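Local atomic coordinates of epoxyqueuosine reductase (Streptococcus thermophilus, PDB entry 5D6S), a protein that belongs to the QueG family of epoxyqueuosine reductases and binds cobalamin together with two iron/sulfur clusters of the 4Fe-4S double-cluster type. Residues I95-Y101 against Y189-L195. Numbering follows the deposited sequence.
Sequences ISIAVAY and YMYLGEL
How strands distant in sequence pair in an antiparallel sheet is well illustrated by the central two of this four-stranded sheet. Residues 95-100 and 190-195 are extended, their axes 4.3 Å apart at 157°; I95, I97, V99, Y191 and L195 share one face, the even-numbered residues the other. I95 N bonds L195 O (2.9 Å) and L195 N bonds I95 O (2.8 Å). S96 faces E194 in a non-hydrogen-bonded pair; a water lies 2.4 Å from E194 OE1 and only weakly binds S96 OG (3.4 Å). I97 bonds G193 both ways (I97 N to G193 O, 2.9 Å; G193 N to I97 O, 3.1 Å), its p rotamer setting CG1 where a CB on residue 193 would crowd it. A98 CB meets L192 CD2 and M190 SD, each at 3.9 Å. V99 and Y191 form the next hydrogen-bonded pair (V99 N to Y191 O, 2.9 Å; Y191 N to V99 O, 2.7 Å); A100 stands opposite M190. Y101 N reaches Y189 O (2.9 Å). With chi1 p, the Y101 ring lies between Y191, an offset stack (centroids 4.3 Å, planes 13°), and Y189, whose CB covers the other face and whose ring edge approaches at 71°. M190 and L192 occupy non-hydrogen-bonded positions, so their O atoms point away from 95-101 and each accepts a hydrogen bond from cobalamin: residues 190-192 line its pocket.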
ATOM      1  N   ILE A  95       8.426  13.417 -17.246  1.00 68.16           N
ATOM      2  CA  ILE A  95       8.183  14.344 -16.148  1.00 65.36           C
ATOM      3  C   ILE A  95       7.624  13.572 -14.968  1.00 71.48           C
ATOM      4  O   ILE A  95       6.516  13.042 -15.039  1.00 67.28           O
ATOM      5  CB  ILE A  95       7.156  15.417 -16.532  1.00 63.84           C
ATOM      6  CG1 ILE A  95       7.533  16.037 -17.883  1.00 70.66           C
ATOM      7  CG2 ILE A  95       7.049  16.456 -15.432  1.00 60.20           C
ATOM      8  CD1 ILE A  95       6.487  16.979 -18.460  1.00 74.40           C
ATOM      9  N   SER A  96       8.395  13.514 -13.889  1.00 73.22           N
ATOM     10  CA  SER A  96       7.976  12.832 -12.680  1.00 70.69           C
ATOM     11  C   SER A  96       7.275  13.811 -11.772  1.00 73.29           C
ATOM     12  O   SER A  96       7.853  14.844 -11.450  1.00 85.41           O
ATOM     13  CB  SER A  96       9.175  12.249 -11.937  1.00 68.46           C
ATOM     14  OG  SER A  96       8.775  11.750 -10.670  1.00 69.74           O
ATOM     15  N   ILE A  97       6.065  13.473 -11.315  1.00 75.06           N
ATOM     16  CA  ILE A  97       5.387  14.277 -10.285  1.00 75.42           C
ATOM     17  C   ILE A  97       5.350  13.587  -8.919  1.00 71.96           C
ATOM     18  O   ILE A  97       5.514  12.378  -8.815  1.00 69.83           O
ATOM     19  CB  ILE A  97       3.965  14.700 -10.689  1.00 72.53           C
ATOM     20  CG1 ILE A  97       3.050  13.504 -10.840  1.00 77.10           C
ATOM     21  CG2 ILE A  97       4.016  15.476 -11.986  1.00 68.02           C
ATOM     22  CD1 ILE A  97       1.594  13.920 -10.839  1.00 84.40           C
ATOM     23  N   ALA A  98       5.196  14.400  -7.880  1.00 66.79           N
ATOM     24  CA  ALA A  98       5.074  13.926  -6.517  1.00 69.89           C
ATOM     25  C   ALA A  98       4.036  14.774  -5.800  1.00 65.43           C
ATOM     26  O   ALA A  98       4.072  15.998  -5.894  1.00 58.71           O
ATOM     27  CB  ALA A  98       6.402  14.010  -5.799  1.00 75.95           C
ATOM     28  N   VAL A  99       3.084  14.120  -5.137  1.00 64.31           N
ATOM     29  CA  VAL A  99       2.081  14.822  -4.345  1.00 65.76           C
ATOM     30  C   VAL A  99       2.246  14.304  -2.940  1.00 73.67           C
ATOM     31  O   VAL A  99       2.214  13.091  -2.715  1.00 80.43           O
ATOM     32  CB  VAL A  99       0.649  14.561  -4.837  1.00 61.12           C
ATOM     33  CG1 VAL A  99      -0.369  15.256  -3.945  1.00 67.66           C
ATOM     34  CG2 VAL A  99       0.485  15.049  -6.266  1.00 58.23           C
ATOM     35  N   ALA A 100       2.423  15.214  -1.991  1.00 69.72           N
ATOM     36  CA  ALA A 100       2.637  14.807  -0.616  1.00 74.45           C
ATOM     37  C   ALA A 100       1.310  14.496   0.067  1.00 67.59           C
ATOM     38  O   ALA A 100       0.278  15.042  -0.312  1.00 68.22           O
ATOM     39  CB  ALA A 100       3.387  15.889   0.139  1.00 81.19           C
ATOM     40  N   TYR A 101       1.354  13.619   1.073  1.00 67.17           N
ATOM     41  CA  TYR A 101       0.166  13.272   1.876  1.00 64.06           C
ATOM     42  C   TYR A 101       0.500  13.177   3.367  1.00 63.60           C
ATOM     43  O   TYR A 101       1.624  12.808   3.746  1.00 61.01           O
ATOM     44  CB  TYR A 101      -0.472  11.959   1.394  1.00 63.06           C
ATOM     45  CG  TYR A 101       0.406  10.721   1.507  1.00 56.32           C
ATOM     46  CD1 TYR A 101       1.243  10.352   0.480  1.00 59.87           C
ATOM     47  CD2 TYR A 101       0.355   9.901   2.616  1.00 55.52           C
ATOM     48  CE1 TYR A 101       2.019   9.199   0.551  1.00 65.94           C
ATOM     49  CE2 TYR A 101       1.140   8.751   2.705  1.00 57.33           C
ATOM     50  CZ  TYR A 101       1.971   8.397   1.668  1.00 61.58           C
ATOM     51  OH  TYR A 101       2.776   7.267   1.724  1.00 58.96           O
ATOM     52  N   TYR A 189       6.562  10.317   2.398  1.00 54.48           N
ATOM     53  CA  TYR A 189       5.096  10.460   2.320  1.00 57.61           C
ATOM     54  C   TYR A 189       4.647  11.262   1.112  1.00 55.83           C
ATOM     55  O   TYR A 189       3.956  12.279   1.231  1.00 59.01           O
ATOM     56  CB  TYR A 189       4.492  10.963   3.656  1.00 60.04           C
ATOM     57  CG  TYR A 189       4.850  10.041   4.832  1.00 70.50           C
ATOM     58  CD1 TYR A 189       4.503   8.676   4.822  1.00 69.81           C
ATOM     59  CD2 TYR A 189       5.571  10.514   5.918  1.00 71.27           C
ATOM     60  CE1 TYR A 189       4.840   7.836   5.872  1.00 73.79           C
ATOM     61  CE2 TYR A 189       5.905   9.680   6.968  1.00 83.68           C
ATOM     62  CZ  TYR A 189       5.542   8.339   6.944  1.00 82.77           C
ATOM     63  OH  TYR A 189       5.880   7.532   8.019  1.00 92.00           O
ATOM     64  N   MET A 190       5.010  10.723  -0.057  1.00 61.14           N
ATOM     65  CA  MET A 190       4.580  11.228  -1.375  1.00 64.37           C
ATOM     66  C   MET A 190       4.023  10.133  -2.300  1.00 64.70           C
ATOM     67  O   MET A 190       4.590   9.028  -2.390  1.00 57.88           O
ATOM     68  CB  MET A 190       5.756  11.854  -2.133  1.00 66.75           C
ATOM     69  CG  MET A 190       6.583  12.882  -1.370  1.00 69.59           C
ATOM     70  SD  MET A 190       8.068  13.309  -2.296  1.00 76.65           S
ATOM     71  CE  MET A 190       9.096  11.840  -2.096  1.00 71.94           C
ATOM     72  N   TYR A 191       2.921  10.461  -2.988  1.00 60.76           N
ATOM     73  CA  TYR A 191       2.434   9.688  -4.137  1.00 58.91           C
ATOM     74  C   TYR A 191       3.237  10.083  -5.365  1.00 59.70           C
ATOM     75  O   TYR A 191       3.588  11.243  -5.524  1.00 65.50           O
ATOM     76  CB  TYR A 191       0.968  10.004  -4.442  1.00 60.82           C
ATOM     77  CG  TYR A 191       0.000   9.886  -3.269  1.00 68.12           C
ATOM     78  CD1 TYR A 191      -0.020   8.760  -2.450  1.00 63.79           C
ATOM     79  CD2 TYR A 191      -0.927  10.902  -3.002  1.00 71.43           C
ATOM     80  CE1 TYR A 191      -0.922   8.654  -1.396  1.00 68.74           C
ATOM     81  CE2 TYR A 191      -1.840  10.787  -1.960  1.00 69.38           C
ATOM     82  CZ  TYR A 191      -1.834   9.665  -1.157  1.00 68.88           C
ATOM     83  OH  TYR A 191      -2.739   9.556  -0.118  1.00 69.70           O
ATOM     84  N   LEU A 192       3.528   9.128  -6.233  1.00 62.45           N
ATOM     85  CA  LEU A 192       4.308   9.386  -7.445  1.00 63.07           C
ATOM     86  C   LEU A 192       3.517   9.162  -8.734  1.00 63.44           C
ATOM     87  O   LEU A 192       2.614   8.342  -8.790  1.00 59.55           O
ATOM     88  CB  LEU A 192       5.567   8.508  -7.498  1.00 63.77           C
ATOM     89  CG  LEU A 192       6.572   8.687  -6.355  1.00 64.10           C
ATOM     90  CD1 LEU A 192       7.845   7.879  -6.608  1.00 57.90           C
ATOM     91  CD2 LEU A 192       6.893  10.157  -6.139  1.00 66.31           C
ATOM     92  N   GLY A 193       3.889   9.920  -9.756  1.00 65.90           N
ATOM     93  CA  GLY A 193       3.362   9.773 -11.103  1.00 70.72           C
ATOM     94  C   GLY A 193       4.393  10.149 -12.164  1.00 72.82           C
ATOM     95  O   GLY A 193       5.455  10.684 -11.850  1.00 83.83           O
ATOM     96  N   GLU A 194       4.065   9.870 -13.419  1.00 76.06           N
ATOM     97  CA  GLU A 194       4.915  10.196 -14.569  1.00 79.44           C
ATOM     98  C   GLU A 194       4.080  10.632 -15.750  1.00 81.95           C
ATOM     99  O   GLU A 194       3.019  10.077 -16.011  1.00 67.67           O
ATOM    100  CB  GLU A 194       5.696   8.994 -15.077  1.00 75.73           C
ATOM    101  CG  GLU A 194       6.590   8.338 -14.067  1.00 71.24           C
ATOM    102  CD  GLU A 194       5.923   7.179 -13.399  1.00 71.74           C
ATOM    103  OE1 GLU A 194       5.781   7.249 -12.161  1.00 68.74           O
ATOM    104  OE2 GLU A 194       5.527   6.223 -14.114  1.00 68.59           O
ATOM    105  N   LEU A 195       4.599  11.612 -16.480  1.00 89.86           N
ATOM    106  CA  LEU A 195       4.066  11.977 -17.779  1.00 88.86           C
ATOM    107  C   LEU A 195       5.188  11.791 -18.792  1.00 96.37           C
ATOM    108  O   LEU A 195       6.116  12.606 -18.871  1.00103.43           O
ATOM    109  CB  LEU A 195       3.576  13.423 -17.759  1.00 84.25           C
ATOM    110  CG  LEU A 195       2.800  13.882 -18.982  1.00 85.59           C
ATOM    111  CD1 LEU A 195       1.530  13.075 -19.175  1.00 84.43           C
ATOM    112  CD2 LEU A 195       2.460  15.357 -18.828  1.00 91.29           C
TER
HETATM  113  O   HOH W   1       7.393   8.636 -11.030  1.00 73.16           O